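Local coordinates for protein probable mannosyltransferase KTR4 (Saccharomyces cerevisiae, PDB 5A07) that is a probable mannosyltransferase of the GT-A-type glycosyltransferase class, its lumenal part holding GDP and a manganese ion, at residues I119-K132 against F150-R162. Numbering follows the deposited sequence.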
ATOM      1  N   ILE B 119       2.273  15.334  11.102  1.00 15.25           N
ATOM      2  CA  ILE B 119       2.103  15.496   9.661  1.00 16.03           C
ATOM      3  C   ILE B 119       2.970  16.555   9.115  1.00 16.83           C
ATOM      4  O   ILE B 119       3.514  16.407   7.994  1.00 17.31           O
ATOM      5  CB  ILE B 119       0.609  15.643   9.221  1.00 15.91           C
ATOM      6  CG1 ILE B 119       0.465  15.258   7.750  1.00 16.09           C
ATOM      7  CG2 ILE B 119       0.062  17.059   9.467  1.00 17.15           C
ATOM      8  CD1 ILE B 119       0.751  13.831   7.355  1.00 16.81           C
ATOM      9  N   ILE B 120       3.208  17.630   9.864  1.00 17.08           N
ATOM     10  CA  ILE B 120       4.192  18.600   9.426  1.00 17.22           C
ATOM     11  C   ILE B 120       5.587  17.987   9.165  1.00 16.30           C
ATOM     12  O   ILE B 120       6.287  18.319   8.182  1.00 18.16           O
ATOM     13  CB  ILE B 120       4.253  19.785  10.435  1.00 17.69           C
ATOM     14  CG1 ILE B 120       3.055  20.720  10.181  1.00 18.99           C
ATOM     15  CG2 ILE B 120       5.573  20.567  10.245  1.00 20.26           C
ATOM     16  CD1 ILE B 120       2.929  21.818  11.245  1.00 20.13           C
ATOM     17  N   SER B 121       5.994  17.152  10.087  1.00 16.28           N
ATOM     18  CA  SER B 121       7.299  16.456  10.016  1.00 18.60           C
ATOM     19  C   SER B 121       7.388  15.648   8.671  1.00 16.35           C
ATOM     20  O   SER B 121       8.357  15.792   7.874  1.00 16.31           O
ATOM     21  CB  SER B 121       7.378  15.520  11.219  1.00 20.16           C
ATOM     22  OG  SER B 121       8.596  14.859  11.151  1.00 26.65           O
ATOM     23  N   SER B 122       6.312  14.955   8.371  1.00 14.12           N
ATOM     24  CA  SER B 122       6.226  14.181   7.116  1.00 14.93           C
ATOM     25  C   SER B 122       6.268  15.074   5.914  1.00 14.28           C
ATOM     26  O   SER B 122       6.996  14.787   4.962  1.00 16.59           O
ATOM     27  CB  SER B 122       4.954  13.317   7.088  1.00 14.65           C
ATOM     28  OG  SER B 122       4.874  12.423   8.160  1.00 15.52           O
ATOM     29  N   ILE B 123       5.521  16.157   5.933  1.00 13.90           N
ATOM     30  CA  ILE B 123       5.462  17.080   4.819  1.00 14.87           C
ATOM     31  C   ILE B 123       6.811  17.711   4.555  1.00 15.56           C
ATOM     32  O   ILE B 123       7.254  17.815   3.436  1.00 15.07           O
ATOM     33  CB  ILE B 123       4.394  18.116   5.080  1.00 15.87           C
ATOM     34  CG1 ILE B 123       2.999  17.484   5.016  1.00 17.28           C
ATOM     35  CG2 ILE B 123       4.514  19.197   4.101  1.00 17.74           C
ATOM     36  CD1 ILE B 123       1.930  18.353   5.693  1.00 17.34           C
ATOM     37  N   GLN B 124       7.513  18.091   5.617  1.00 16.93           N
ATOM     38  CA  GLN B 124       8.814  18.742   5.443  1.00 16.53           C
ATOM     39  C   GLN B 124       9.836  17.801   4.769  1.00 16.51           C
ATOM     40  O   GLN B 124      10.621  18.199   3.900  1.00 17.52           O
ATOM     41  CB  GLN B 124       9.349  19.213   6.815  1.00 17.82           C
ATOM     42  CG  GLN B 124       8.578  20.454   7.284  1.00 18.58           C
ATOM     43  CD  GLN B 124       9.011  20.933   8.648  1.00 19.83           C
ATOM     44  OE1 GLN B 124       9.317  20.109   9.469  1.00 18.00           O
ATOM     45  NE2 GLN B 124       8.897  22.221   8.917  1.00 16.03           N
ATOM     46  N   GLN B 125       9.831  16.585   5.177  1.00 16.86           N
ATOM     47  CA  GLN B 125      10.657  15.600   4.519  1.00 20.57           C
ATOM     48  C   GLN B 125      10.277  15.292   3.082  1.00 17.54           C
ATOM     49  O   GLN B 125      11.179  15.127   2.199  1.00 17.02           O
ATOM     50  CB  GLN B 125      10.654  14.344   5.374  1.00 21.96           C
ATOM     51  CG  GLN B 125      11.455  14.692   6.625  1.00 22.11           C
ATOM     52  CD  GLN B 125      11.568  13.520   7.442  1.00 24.36           C
ATOM     53  OE1 GLN B 125      10.751  13.358   8.340  1.00 36.03           O
ATOM     54  NE2 GLN B 125      12.354  12.597   7.015  1.00 20.72           N
ATOM     55  N   LEU B 126       8.982  15.229   2.798  1.00 17.14           N
ATOM     56  CA  LEU B 126       8.542  14.963   1.408  1.00 15.79           C
ATOM     57  C   LEU B 126       8.899  16.177   0.552  1.00 18.18           C
ATOM     58  O   LEU B 126       9.291  16.029  -0.626  1.00 17.04           O
ATOM     59  CB  LEU B 126       7.027  14.718   1.339  1.00 16.30           C
ATOM     60  CG  LEU B 126       6.439  14.548  -0.048  1.00 17.41           C
ATOM     61  CD1 LEU B 126       7.038  13.342  -0.661  1.00 16.56           C
ATOM     62  CD2 LEU B 126       4.914  14.432   0.101  1.00 20.39           C
ATOM     63  N   GLU B 127       8.762  17.378   1.096  1.00 16.09           N
ATOM     64  CA  GLU B 127       9.129  18.585   0.315  1.00 17.70           C
ATOM     65  C   GLU B 127      10.663  18.575   0.008  1.00 17.13           C
ATOM     66  O   GLU B 127      11.102  18.807  -1.130  1.00 18.79           O
ATOM     67  CB  GLU B 127       8.786  19.843   1.101  1.00 17.09           C
ATOM     68  CG  GLU B 127       7.307  20.226   1.068  1.00 16.54           C
ATOM     69  CD  GLU B 127       6.861  20.823  -0.263  1.00 19.25           C
ATOM     70  OE1 GLU B 127       7.615  21.672  -0.794  1.00 20.02           O
ATOM     71  OE2 GLU B 127       5.754  20.496  -0.768  1.00 19.16           O
ATOM     72  N   GLU B 128      11.431  18.322   1.041  1.00 17.48           N
ATOM     73  CA  GLU B 128      12.893  18.386   0.934  1.00 20.15           C
ATOM     74  C   GLU B 128      13.413  17.321  -0.048  1.00 21.11           C
ATOM     75  O   GLU B 128      14.306  17.588  -0.828  1.00 18.52           O
ATOM     76  CB  GLU B 128      13.520  18.183   2.298  1.00 23.17           C
ATOM     77  CG  GLU B 128      15.072  18.137   2.367  1.00 32.22           C
ATOM     78  CD  GLU B 128      15.745  19.349   1.687  1.00 33.07           C
ATOM     79  OE1 GLU B 128      15.120  20.430   1.558  1.00 41.22           O
ATOM     80  OE2 GLU B 128      16.871  19.231   1.175  1.00 43.97           O
ATOM     81  N   GLU B 129      12.853  16.116  -0.033  1.00 20.94           N
ATOM     82  CA  GLU B 129      13.391  15.058  -0.858  1.00 20.60           C
ATOM     83  C   GLU B 129      12.754  15.015  -2.242  1.00 21.60           C
ATOM     84  O   GLU B 129      13.278  14.361  -3.128  1.00 21.63           O
ATOM     85  CB  GLU B 129      13.182  13.689  -0.187  1.00 21.39           C
ATOM     86  CG  GLU B 129      13.841  13.551   1.196  1.00 24.00           C
ATOM     87  CD  GLU B 129      15.365  13.923   1.258  1.00 26.08           C
ATOM     88  OE1 GLU B 129      16.075  13.801   0.249  1.00 24.73           O
ATOM     89  OE2 GLU B 129      15.832  14.429   2.340  1.00 27.74           O
ATOM     90  N   TYR B 130      11.598  15.648  -2.403  1.00 19.32           N
ATOM     91  CA  TYR B 130      10.831  15.567  -3.653  1.00 19.32           C
ATOM     92  C   TYR B 130      10.061  16.815  -4.079  1.00 18.03           C
ATOM     93  O   TYR B 130      10.377  17.474  -5.112  1.00 17.92           O
ATOM     94  CB  TYR B 130       9.877  14.362  -3.627  1.00 17.10           C
ATOM     95  CG  TYR B 130       9.014  14.286  -4.892  1.00 17.46           C
ATOM     96  CD1 TYR B 130       9.578  14.000  -6.119  1.00 18.54           C
ATOM     97  CD2 TYR B 130       7.667  14.560  -4.871  1.00 19.12           C
ATOM     98  CE1 TYR B 130       8.842  13.941  -7.265  1.00 18.32           C
ATOM     99  CE2 TYR B 130       6.864  14.512  -6.049  1.00 18.26           C
ATOM    100  CZ  TYR B 130       7.483  14.202  -7.239  1.00 20.37           C
ATOM    101  OH  TYR B 130       6.775  14.094  -8.399  1.00 19.38           O
ATOM    102  N   ASN B 131       9.060  17.151  -3.308  1.00 17.78           N
ATOM    103  CA  ASN B 131       8.036  18.041  -3.796  1.00 17.11           C
ATOM    104  C   ASN B 131       8.424  19.510  -3.958  1.00 19.38           C
ATOM    105  O   ASN B 131       7.772  20.205  -4.678  1.00 21.97           O
ATOM    106  CB  ASN B 131       6.749  17.905  -2.976  1.00 17.41           C
ATOM    107  CG  ASN B 131       5.484  18.276  -3.790  1.00 19.02           C
ATOM    108  OD1 ASN B 131       5.416  18.074  -4.993  1.00 16.35           O
ATOM    109  ND2 ASN B 131       4.529  18.936  -3.118  1.00 20.21           N
ATOM    110  N   LYS B 132       9.513  19.961  -3.335  1.00 18.55           N
ATOM    111  CA  LYS B 132       9.930  21.336  -3.492  1.00 21.74           C
ATOM    112  C   LYS B 132      10.323  21.581  -4.932  1.00 24.22           C
ATOM    113  O   LYS B 132      10.266  22.710  -5.377  1.00 21.80           O
ATOM    114  CB  LYS B 132      11.092  21.690  -2.575  1.00 22.42           C
ATOM    115  CG  LYS B 132      12.431  21.077  -3.000  1.00 23.68           C
ATOM    116  CD  LYS B 132      13.519  21.392  -1.993  1.00 29.30           C
ATOM    117  CE  LYS B 132      14.843  20.769  -2.417  1.00 32.55           C
ATOM    118  NZ  LYS B 132      15.821  21.069  -1.336  1.00 39.06           N
ATOM    119  N   PHE B 150      -5.019  24.359  12.676  1.00 22.37           N
ATOM    120  CA  PHE B 150      -4.482  23.297  11.765  1.00 18.90           C
ATOM    121  C   PHE B 150      -4.092  23.835  10.417  1.00 20.83           C
ATOM    122  O   PHE B 150      -2.919  23.734   9.986  1.00 20.38           O
ATOM    123  CB  PHE B 150      -5.448  22.142  11.668  1.00 20.72           C
ATOM    124  CG  PHE B 150      -4.875  20.964  10.947  1.00 18.95           C
ATOM    125  CD1 PHE B 150      -4.846  20.948   9.594  1.00 19.62           C
ATOM    126  CD2 PHE B 150      -4.324  19.924  11.650  1.00 19.34           C
ATOM    127  CE1 PHE B 150      -4.309  19.899   8.899  1.00 21.39           C
ATOM    128  CE2 PHE B 150      -3.802  18.835  10.982  1.00 20.19           C
ATOM    129  CZ  PHE B 150      -3.788  18.816   9.623  1.00 23.04           C
ATOM    130  N   LYS B 151      -5.034  24.471   9.737  1.00 19.16           N
ATOM    131  CA  LYS B 151      -4.772  25.017   8.450  1.00 18.61           C
ATOM    132  C   LYS B 151      -3.656  26.002   8.434  1.00 21.80           C
ATOM    133  O   LYS B 151      -2.777  25.978   7.533  1.00 21.18           O
ATOM    134  CB  LYS B 151      -6.041  25.647   7.888  1.00 20.18           C
ATOM    135  CG  LYS B 151      -7.195  24.667   7.811  1.00 22.23           C
ATOM    136  CD  LYS B 151      -8.399  25.338   7.136  1.00 24.49           C
ATOM    137  CE  LYS B 151      -9.645  24.538   7.413  1.00 26.67           C
ATOM    138  NZ  LYS B 151     -10.803  25.286   6.756  1.00 30.44           N
ATOM    139  N   ASP B 152      -3.666  26.919   9.401  1.00 22.54           N
ATOM    140  CA  ASP B 152      -2.605  27.928   9.465  1.00 23.49           C
ATOM    141  C   ASP B 152      -1.231  27.261   9.719  1.00 22.79           C
ATOM    142  O   ASP B 152      -0.182  27.732   9.178  1.00 20.95           O
ATOM    143  CB  ASP B 152      -2.881  28.922  10.629  1.00 25.86           C
ATOM    144  CG  ASP B 152      -4.036  29.926  10.294  1.00 30.15           C
ATOM    145  OD1 ASP B 152      -4.274  30.169   9.096  1.00 32.61           O
ATOM    146  OD2 ASP B 152      -4.612  30.458  11.248  1.00 39.70           O
ATOM    147  N   GLY B 153      -1.238  26.236  10.552  1.00 20.18           N
ATOM    148  CA  GLY B 153       0.003  25.526  10.876  1.00 20.64           C
ATOM    149  C   GLY B 153       0.598  24.898   9.605  1.00 20.27           C
ATOM    150  O   GLY B 153       1.783  25.018   9.304  1.00 18.36           O
ATOM    151  N   ILE B 154      -0.249  24.223   8.853  1.00 21.20           N
ATOM    152  CA  ILE B 154       0.174  23.647   7.585  1.00 19.02           C
ATOM    153  C   ILE B 154       0.711  24.688   6.645  1.00 19.61           C
ATOM    154  O   ILE B 154       1.799  24.565   6.025  1.00 18.21           O
ATOM    155  CB  ILE B 154      -1.014  22.894   6.916  1.00 18.96           C
ATOM    156  CG1 ILE B 154      -1.452  21.672   7.736  1.00 20.69           C
ATOM    157  CG2 ILE B 154      -0.634  22.476   5.507  1.00 20.46           C
ATOM    158  CD1 ILE B 154      -0.369  20.609   7.978  1.00 18.95           C
ATOM    159  N   LYS B 155      -0.037  25.773   6.485  1.00 19.63           N
ATOM    160  CA  LYS B 155       0.411  26.776   5.554  1.00 20.17           C
ATOM    161  C   LYS B 155       1.724  27.426   5.993  1.00 18.59           C
ATOM    162  O   LYS B 155       2.517  27.825   5.145  1.00 19.66           O
ATOM    163  CB  LYS B 155      -0.657  27.848   5.294  1.00 22.65           C
ATOM    164  CG  LYS B 155      -1.786  27.274   4.455  1.00 27.65           C
ATOM    165  CD  LYS B 155      -2.868  28.317   4.194  1.00 44.01           C
ATOM    166  CE  LYS B 155      -3.778  28.413   5.391  1.00 49.12           C
ATOM    167  NZ  LYS B 155      -5.069  29.050   4.979  1.00 63.51           N
ATOM    168  N   SER B 156       1.917  27.577   7.288  1.00 19.94           N
ATOM    169  CA  SER B 156       3.132  28.277   7.749  1.00 21.86           C
ATOM    170  C   SER B 156       4.407  27.513   7.352  1.00 23.47           C
ATOM    171  O   SER B 156       5.496  28.114   7.316  1.00 20.50           O
ATOM    172  CB  SER B 156       3.047  28.481   9.282  1.00 23.38           C
ATOM    173  OG  SER B 156       3.289  27.274   9.958  1.00 21.28           O
ATOM    174  N   ILE B 157       4.301  26.179   7.085  1.00 21.68           N
ATOM    175  CA  ILE B 157       5.516  25.404   6.844  1.00 21.57           C
ATOM    176  C   ILE B 157       5.740  25.061   5.381  1.00 22.73           C
ATOM    177  O   ILE B 157       6.692  24.381   5.055  1.00 22.80           O
ATOM    178  CB  ILE B 157       5.612  24.194   7.815  1.00 21.43           C
ATOM    179  CG1 ILE B 157       4.362  23.307   7.753  1.00 22.38           C
ATOM    180  CG2 ILE B 157       5.765  24.708   9.218  1.00 23.12           C
ATOM    181  CD1 ILE B 157       4.442  22.293   6.661  1.00 22.44           C
ATOM    182  N   LEU B 158       4.877  25.557   4.491  1.00 22.07           N
ATOM    183  CA  LEU B 158       4.967  25.322   3.070  1.00 21.28           C
ATOM    184  C   LEU B 158       5.241  26.592   2.338  1.00 24.66           C
ATOM    185  O   LEU B 158       4.874  27.637   2.818  1.00 22.39           O
ATOM    186  CB  LEU B 158       3.639  24.741   2.562  1.00 21.55           C
ATOM    187  CG  LEU B 158       3.419  23.231   2.829  1.00 21.62           C
ATOM    188  CD1 LEU B 158       1.971  22.836   2.514  1.00 22.18           C
ATOM    189  CD2 LEU B 158       4.389  22.378   2.034  1.00 21.37           C
ATOM    190  N   PRO B 159       5.811  26.519   1.137  1.00 25.82           N
ATOM    191  CA  PRO B 159       5.932  27.756   0.378  1.00 26.95           C
ATOM    192  C   PRO B 159       4.599  28.399   0.110  1.00 29.30           C
ATOM    193  O   PRO B 159       3.525  27.742   0.069  1.00 21.53           O
ATOM    194  CB  PRO B 159       6.548  27.323  -0.928  1.00 29.09           C
ATOM    195  CG  PRO B 159       7.255  26.068  -0.589  1.00 28.55           C
ATOM    196  CD  PRO B 159       6.437  25.385   0.462  1.00 26.59           C
ATOM    197  N   LYS B 160       4.643  29.716  -0.072  1.00 28.54           N
ATOM    198  CA  LYS B 160       3.403  30.480  -0.260  1.00 33.80           C
ATOM    199  C   LYS B 160       2.627  30.029  -1.512  1.00 31.29           C
ATOM    200  O   LYS B 160       1.412  30.070  -1.557  1.00 31.69           O
ATOM    201  CB  LYS B 160       3.802  31.976  -0.282  1.00 41.11           C
ATOM    202  CG  LYS B 160       3.070  32.921  -1.193  1.00 47.16           C
ATOM    203  CD  LYS B 160       3.912  34.192  -1.416  1.00 50.63           C
ATOM    204  CE  LYS B 160       3.210  35.095  -2.400  1.00 50.93           C
ATOM    205  NZ  LYS B 160       1.993  35.598  -1.722  1.00 57.43           N
ATOM    206  N   ASP B 161       3.315  29.594  -2.540  1.00 28.52           N
ATOM    207  CA  ASP B 161       2.584  29.164  -3.766  1.00 36.35           C
ATOM    208  C   ASP B 161       2.043  27.697  -3.727  1.00 31.90           C
ATOM    209  O   ASP B 161       1.441  27.244  -4.672  1.00 27.30           O
ATOM    210  CB  ASP B 161       3.496  29.321  -5.018  1.00 43.45           C
ATOM    211  CG  ASP B 161       4.870  28.609  -4.870  1.00 55.64           C
ATOM    212  OD1 ASP B 161       5.325  28.384  -3.718  1.00 71.92           O
ATOM    213  OD2 ASP B 161       5.515  28.300  -5.898  1.00 64.59           O
ATOM    214  N   ARG B 162       2.321  26.933  -2.679  1.00 26.97           N
ATOM    215  CA  ARG B 162       1.874  25.574  -2.650  1.00 22.09           C
ATOM    216  C   ARG B 162       0.376  25.575  -2.401  1.00 21.13           C
ATOM    217  O   ARG B 162      -0.129  26.153  -1.451  1.00 22.23           O
ATOM    218  CB  ARG B 162       2.551  24.788  -1.531  1.00 21.85           C
ATOM    219  CG  ARG B 162       2.314  23.273  -1.591  1.00 22.23           C
ATOM    220  CD  ARG B 162       3.084  22.614  -2.747  1.00 23.10           C
ATOM    221  NE  ARG B 162       4.525  22.565  -2.570  1.00 21.71           N
ATOM    222  CZ  ARG B 162       5.413  23.356  -3.197  1.00 22.76           C
ATOM    223  NH1 ARG B 162       5.011  24.254  -4.102  1.00 19.94           N
ATOM    224  NH2 ARG B 162       6.673  23.322  -2.863  1.00 22.18           N
TER
HETATM  225  O   HOH W   1       9.043  24.777  -3.873  1.00 28.44           O
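Ile119, Ile120 and Ile123 pack against Ile154, branched side chains whose bulk near the backbone suits the space between two helical segments whose axes approach to 10.5 Å, running almost parallel at 25°; Ile157 extends this apolar row. Ile154 CD1 lies among all three, 3.9 Å from both Ile119 CG2 and Ile123 CD1. Ile157 turns CG1 between its own backbone N and carbonyl carbon (chi1 55°), which lays it against Ile120 CG1 at 3.8 Å. The Leu158 side chain crosses Ile123 at about a right angle, and its CD2 also touches the carboxylate of Glu127.

The polar end is a side-on salt bridge. Bends at chi2 (72°) and chi3 (70°) bring the Arg162 guanidinium round to Glu127, NH2 to OE1 (2.8 Å) and NE to OE2 (3.0 Å), both nearly straight and in plane; arginine suits a buried glutamate because these nitrogens match its two oxygens. Asn131 ND2, which also bonds Tyr136 O, reaches OE2 less directly, from the opposite carboxylate face, and Tyr138 OH binds it too, which probably fixes the carboxylate's rotation. A water links Arg162 NH2 to Lys132 O.

On the sheet side, Ile123 and Ile154 both touch Phe140 of strand 138-142. These are neighbouring helices on one face of the parallel β-α-β part of a Rossmann-like GT-A fold.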